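Local coordinates for DnaD domain protein (Enterococcus faecalis, PDB 2I5U), which is of unknown function but is a C-terminal-region DnaB/DnaD-type domain of a protein that probably takes part in initiating DNA replication, at residues G14-S17 against S18-T22; T22-D25 against Y26-S29. All coordinates share one frame; numbering follows the deposited sequence. Where two conformers were deposited one is given.

Contact 1 covers the N-terminal end of helix 18-32 in this all-helical domain, where loop 14-17 meets the first turn; contact 2 continues along the same helix and shares Thr22 with it. Their centres are about 11 Å apart, yet they touch directly: in one of the two Met16 conformers CE packs 3.9 Å from CD2 of Phe24, bringing the loop up to the buried aromatic side of the helix. A bound magnesium ion lies near both: about 4 Å from the side chain of Asp25 in contact 2 and about 7 Å from that of Met21 in contact 1.

Contact 1: G14-S17 against S18-T22; sequences GLMS and SKTMT
Ser17 and Thr20 bring their hydroxyl groups together at the start of helix 18-32, OG lying 2.9 Å from OG1. Ser17 holds the N-cap position, and its chi1 of 78° swings OG between its backbone N and carbonyl carbon, turned to the first helical turn. A water bridges the two residues: it accepts from N of Ser17 at 2.9 Å and is hydrogen-bonded to OG1 of Thr20 at 2.8 Å, so Thr20 is linked to the loop backbone. The other branch of Thr20 serves a different neighbour. CG2 meets the selenium of selenomethionine Met16, here in one of two deposited conformers, at 3.4 Å, the side chains crossing at about a right angle. Met16 bends at chi2 and chi3, and its CG lies 4.0 Å from SE of Met21, again crosswise. In the backbone, N of Met21 donates to O of Ser17 at 3.0 Å, the first i to i+4 bond from the cap. Met16 continues onto Ile4, Arg5 and Trp8 of helix 2-9, while Lys19 turns away to a salt bridge with Asp23. The threonine sorts its branches by chemistry, the hydroxyl to the polar side, where water and serine hydroxyl lie, the methyl to selenium.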
loop_
_atom_site.group_PDB
_atom_site.type_symbol
_atom_site.label_atom_id
_atom_site.label_comp_id
_atom_site.label_asym_id
_atom_site.label_seq_id
_atom_site.Cartn_x
_atom_site.Cartn_y
_atom_site.Cartn_z
ATOM N N GLY A 14 -4.269 10.864 -8.726
ATOM C CA GLY A 14 -3.972 12.239 -8.338
ATOM C C GLY A 14 -2.762 12.324 -7.441
ATOM O O GLY A 14 -2.009 11.361 -7.260
ATOM N N LEU A 15 -2.581 13.494 -6.832
ATOM C CA LEU A 15 -1.493 13.709 -5.907
ATOM C C LEU A 15 -1.610 12.776 -4.716
ATOM O O LEU A 15 -2.707 12.480 -4.259
ATOM C CB LEU A 15 -1.519 15.147 -5.387
ATOM C CG LEU A 15 -1.382 16.270 -6.393
ATOM C CD1 LEU A 15 -1.555 17.644 -5.702
ATOM C CD2 LEU A 15 -0.040 16.149 -7.082
HETATM N N MSE A 16 -0.477 12.318 -4.209
HETATM C CA MSE A 16 -0.456 11.600 -2.940
HETATM C C MSE A 16 -0.632 12.596 -1.796
HETATM O O MSE A 16 0.204 13.452 -1.589
HETATM C CB MSE A 16 0.869 10.830 -2.771
HETATM C CG MSE A 16 1.126 10.305 -1.405
HETATM SE SE MSE A 16 -0.026 8.880 -1.157
HETATM C CE MSE A 16 1.038 7.559 -2.171
ATOM N N SER A 17 -1.737 12.485 -1.081
ATOM C CA SER A 17 -1.996 13.383 0.034
ATOM C C SER A 17 -1.039 13.126 1.193
ATOM O O SER A 17 -0.475 12.034 1.334
ATOM C CB SER A 17 -3.439 13.263 0.499
ATOM O OG SER A 17 -3.651 12.114 1.280
ATOM N N SER A 18 -0.855 14.124 2.046
ATOM C CA SER A 18 -0.096 13.920 3.276
ATOM C C SER A 18 -0.695 12.796 4.136
ATOM O O SER A 18 0.033 11.995 4.721
ATOM C CB SER A 18 -0.030 15.212 4.086
ATOM O OG SER A 18 0.730 16.203 3.406
ATOM N N LYS A 19 -2.024 12.751 4.218
ATOM C CA LYS A 19 -2.711 11.737 5.008
ATOM C C LYS A 19 -2.430 10.325 4.496
ATOM O O LYS A 19 -2.144 9.411 5.262
ATOM C CB LYS A 19 -4.229 11.984 5.002
ATOM C CG LYS A 19 -5.036 10.971 5.851
ATOM C CD LYS A 19 -6.553 11.096 5.658
ATOM C CE LYS A 19 -7.294 10.100 6.590
ATOM N NZ LYS A 19 -6.908 8.652 6.408
ATOM N N THR A 20 -2.502 10.168 3.179
ATOM C CA THR A 20 -2.335 8.864 2.581
ATOM C C THR A 20 -0.884 8.438 2.707
ATOM O O THR A 20 -0.619 7.258 2.959
ATOM C CB THR A 20 -2.815 8.861 1.117
ATOM O OG1 THR A 20 -4.182 9.274 1.079
ATOM C CG2 THR A 20 -2.625 7.435 0.470
HETATM N N MSE A 21 0.070 9.368 2.596
HETATM C CA MSE A 21 1.494 8.998 2.825
HETATM C C MSE A 21 1.721 8.547 4.260
HETATM O O MSE A 21 2.465 7.575 4.531
HETATM C CB MSE A 21 2.457 10.134 2.480
HETATM C CG MSE A 21 3.894 9.640 2.167
HETATM SE SE MSE A 21 4.098 8.437 0.597
HETATM C CE MSE A 21 4.051 6.731 1.535
ATOM N N THR A 22 1.093 9.251 5.191
ATOM C CA THR A 22 1.128 8.875 6.611
ATOM C C THR A 22 0.576 7.468 6.771
ATOM O O THR A 22 1.154 6.642 7.463
ATOM C CB THR A 22 0.303 9.863 7.465
ATOM O OG1 THR A 22 0.893 11.174 7.369
ATOM C CG2 THR A 22 0.232 9.408 8.902
HETATM O O HOH W 1 -4.037 10.745 -1.341
#

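Contact 2: T22-D25 against Y26-S29; sequences TDFD and YWIS
Phe24 and Trp27 meet one turn apart on helix 18-32, and the indole can be traced outward from the backbone. N of Trp27 donates to O of Asp23 at 3.0 Å. CB rests against two successive carbonyl oxygens of the preceding turn, 3.5 Å from O of Phe24 and 3.6 Å from O of Asp23. A chi1 of -95° turns the CD1 edge of the indole back toward the preceding turn: CG is 3.7 Å from O of Asp23, and CD1 closes to 3.3 Å from that same oxygen. CD1 also lies 4.3 Å from CD1 of Phe24, the rings meeting obliquely. NE1 makes weak hydrogen bonds to Tyr60 and Asn64; the side chain also touches Leu67 and Glu71, and its ring meets that of Phe31. This is the buried side of an amphipathic helix in a compact bundle of four helices, the DnaB/DnaD family domain near the C-terminal end of the protein; Phe24 adds an edge-to-face meeting with Tyr60. Next along, Ile28 places CG1 beside its backbone N (chi1 -70°), 3.4 Å from O of Phe24, and reaches Ile4, Ala41 and Ile45. Towards the solvent, O of Asp25 accepts from N of Ser29 and from a water that is also bonded to OG of Ser29.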
loop_
_atom_site.group_PDB
_atom_site.type_symbol
_atom_site.label_atom_id
_atom_site.label_comp_id
_atom_site.label_asym_id
_atom_site.label_seq_id
_atom_site.Cartn_x
_atom_site.Cartn_y
_atom_site.Cartn_z
ATOM N N THR A 22 1.093 9.251 5.191
ATOM C CA THR A 22 1.128 8.875 6.611
ATOM C C THR A 22 0.576 7.468 6.771
ATOM O O THR A 22 1.154 6.642 7.463
ATOM C CB THR A 22 0.303 9.863 7.465
ATOM O OG1 THR A 22 0.893 11.174 7.369
ATOM C CG2 THR A 22 0.232 9.408 8.902
ATOM N N ASP A 23 -0.554 7.202 6.119
ATOM C CA ASP A 23 -1.211 5.901 6.197
ATOM C C ASP A 23 -0.325 4.793 5.664
ATOM O O ASP A 23 -0.237 3.709 6.251
ATOM C CB ASP A 23 -2.551 5.928 5.438
ATOM C CG ASP A 23 -3.617 6.760 6.130
ATOM O OD1 ASP A 23 -3.577 6.907 7.371
ATOM O OD2 ASP A 23 -4.518 7.276 5.444
ATOM N N PHE A 24 0.337 5.045 4.549
ATOM C CA PHE A 24 1.202 4.018 3.979
ATOM C C PHE A 24 2.470 3.821 4.822
ATOM O O PHE A 24 2.973 2.693 4.921
ATOM C CB PHE A 24 1.520 4.302 2.503
ATOM C CG PHE A 24 0.372 4.009 1.561
ATOM C CD1 PHE A 24 -0.423 2.877 1.690
ATOM C CD2 PHE A 24 0.122 4.842 0.503
ATOM C CE1 PHE A 24 -1.467 2.612 0.782
ATOM C CE2 PHE A 24 -0.909 4.571 -0.397
ATOM C CZ PHE A 24 -1.701 3.459 -0.241
ATOM N N ASP A 25 3.017 4.900 5.394
ATOM C CA ASP A 25 4.170 4.776 6.311
ATOM C C ASP A 25 3.803 3.874 7.479
ATOM O O ASP A 25 4.594 3.014 7.904
ATOM C CB ASP A 25 4.597 6.134 6.887
ATOM C CG ASP A 25 5.406 6.970 5.928
ATOM O OD1 ASP A 25 5.964 6.410 4.975
ATOM O OD2 ASP A 25 5.517 8.206 6.174
ATOM N N TYR A 26 2.600 4.066 7.993
ATOM C CA TYR A 26 2.106 3.285 9.119
ATOM C C TYR A 26 1.885 1.834 8.702
ATOM O O TYR A 26 2.163 0.920 9.470
ATOM C CB TYR A 26 0.841 3.907 9.702
ATOM C CG TYR A 26 0.723 3.647 11.157
ATOM C CD1 TYR A 26 1.402 4.445 12.083
ATOM C CD2 TYR A 26 0.020 2.547 11.624
ATOM C CE1 TYR A 26 1.335 4.179 13.425
ATOM C CE2 TYR A 26 -0.058 2.283 12.977
ATOM C CZ TYR A 26 0.606 3.103 13.863
ATOM O OH TYR A 26 0.570 2.847 15.206
ATOM N N TRP A 27 1.452 1.608 7.460
ATOM C CA TRP A 27 1.267 0.248 6.956
ATOM C C TRP A 27 2.594 -0.476 6.852
ATOM O O TRP A 27 2.681 -1.655 7.184
ATOM C CB TRP A 27 0.579 0.256 5.582
ATOM C CG TRP A 27 -0.894 0.083 5.672
ATOM C CD1 TRP A 27 -1.873 0.976 5.296
ATOM C CD2 TRP A 27 -1.563 -1.067 6.149
ATOM N NE1 TRP A 27 -3.105 0.437 5.530
ATOM C CE2 TRP A 27 -2.945 -0.818 6.062
ATOM C CE3 TRP A 27 -1.123 -2.286 6.685
ATOM C CZ2 TRP A 27 -3.900 -1.754 6.478
ATOM C CZ3 TRP A 27 -2.065 -3.220 7.085
ATOM C CH2 TRP A 27 -3.443 -2.941 6.990
ATOM N N ILE A 28 3.626 0.219 6.394
ATOM C CA ILE A 28 4.959 -0.376 6.324
ATOM C C ILE A 28 5.403 -0.801 7.730
ATOM O O ILE A 28 5.903 -1.930 7.922
ATOM C CB ILE A 28 5.992 0.588 5.675
ATOM C CG1 ILE A 28 5.694 0.748 4.183
ATOM C CG2 ILE A 28 7.422 0.073 5.883
ATOM C CD1 ILE A 28 6.457 1.878 3.536
ATOM N N SER A 29 5.200 0.081 8.708
ATOM C CA SER A 29 5.527 -0.225 10.106
ATOM C C SER A 29 4.751 -1.437 10.617
ATOM O O SER A 29 5.308 -2.290 11.347
ATOM C CB SER A 29 5.245 0.984 10.988
ATOM O OG SER A 29 6.213 1.997 10.763
HETATM O O HOH W 2 7.345 3.432 8.080
#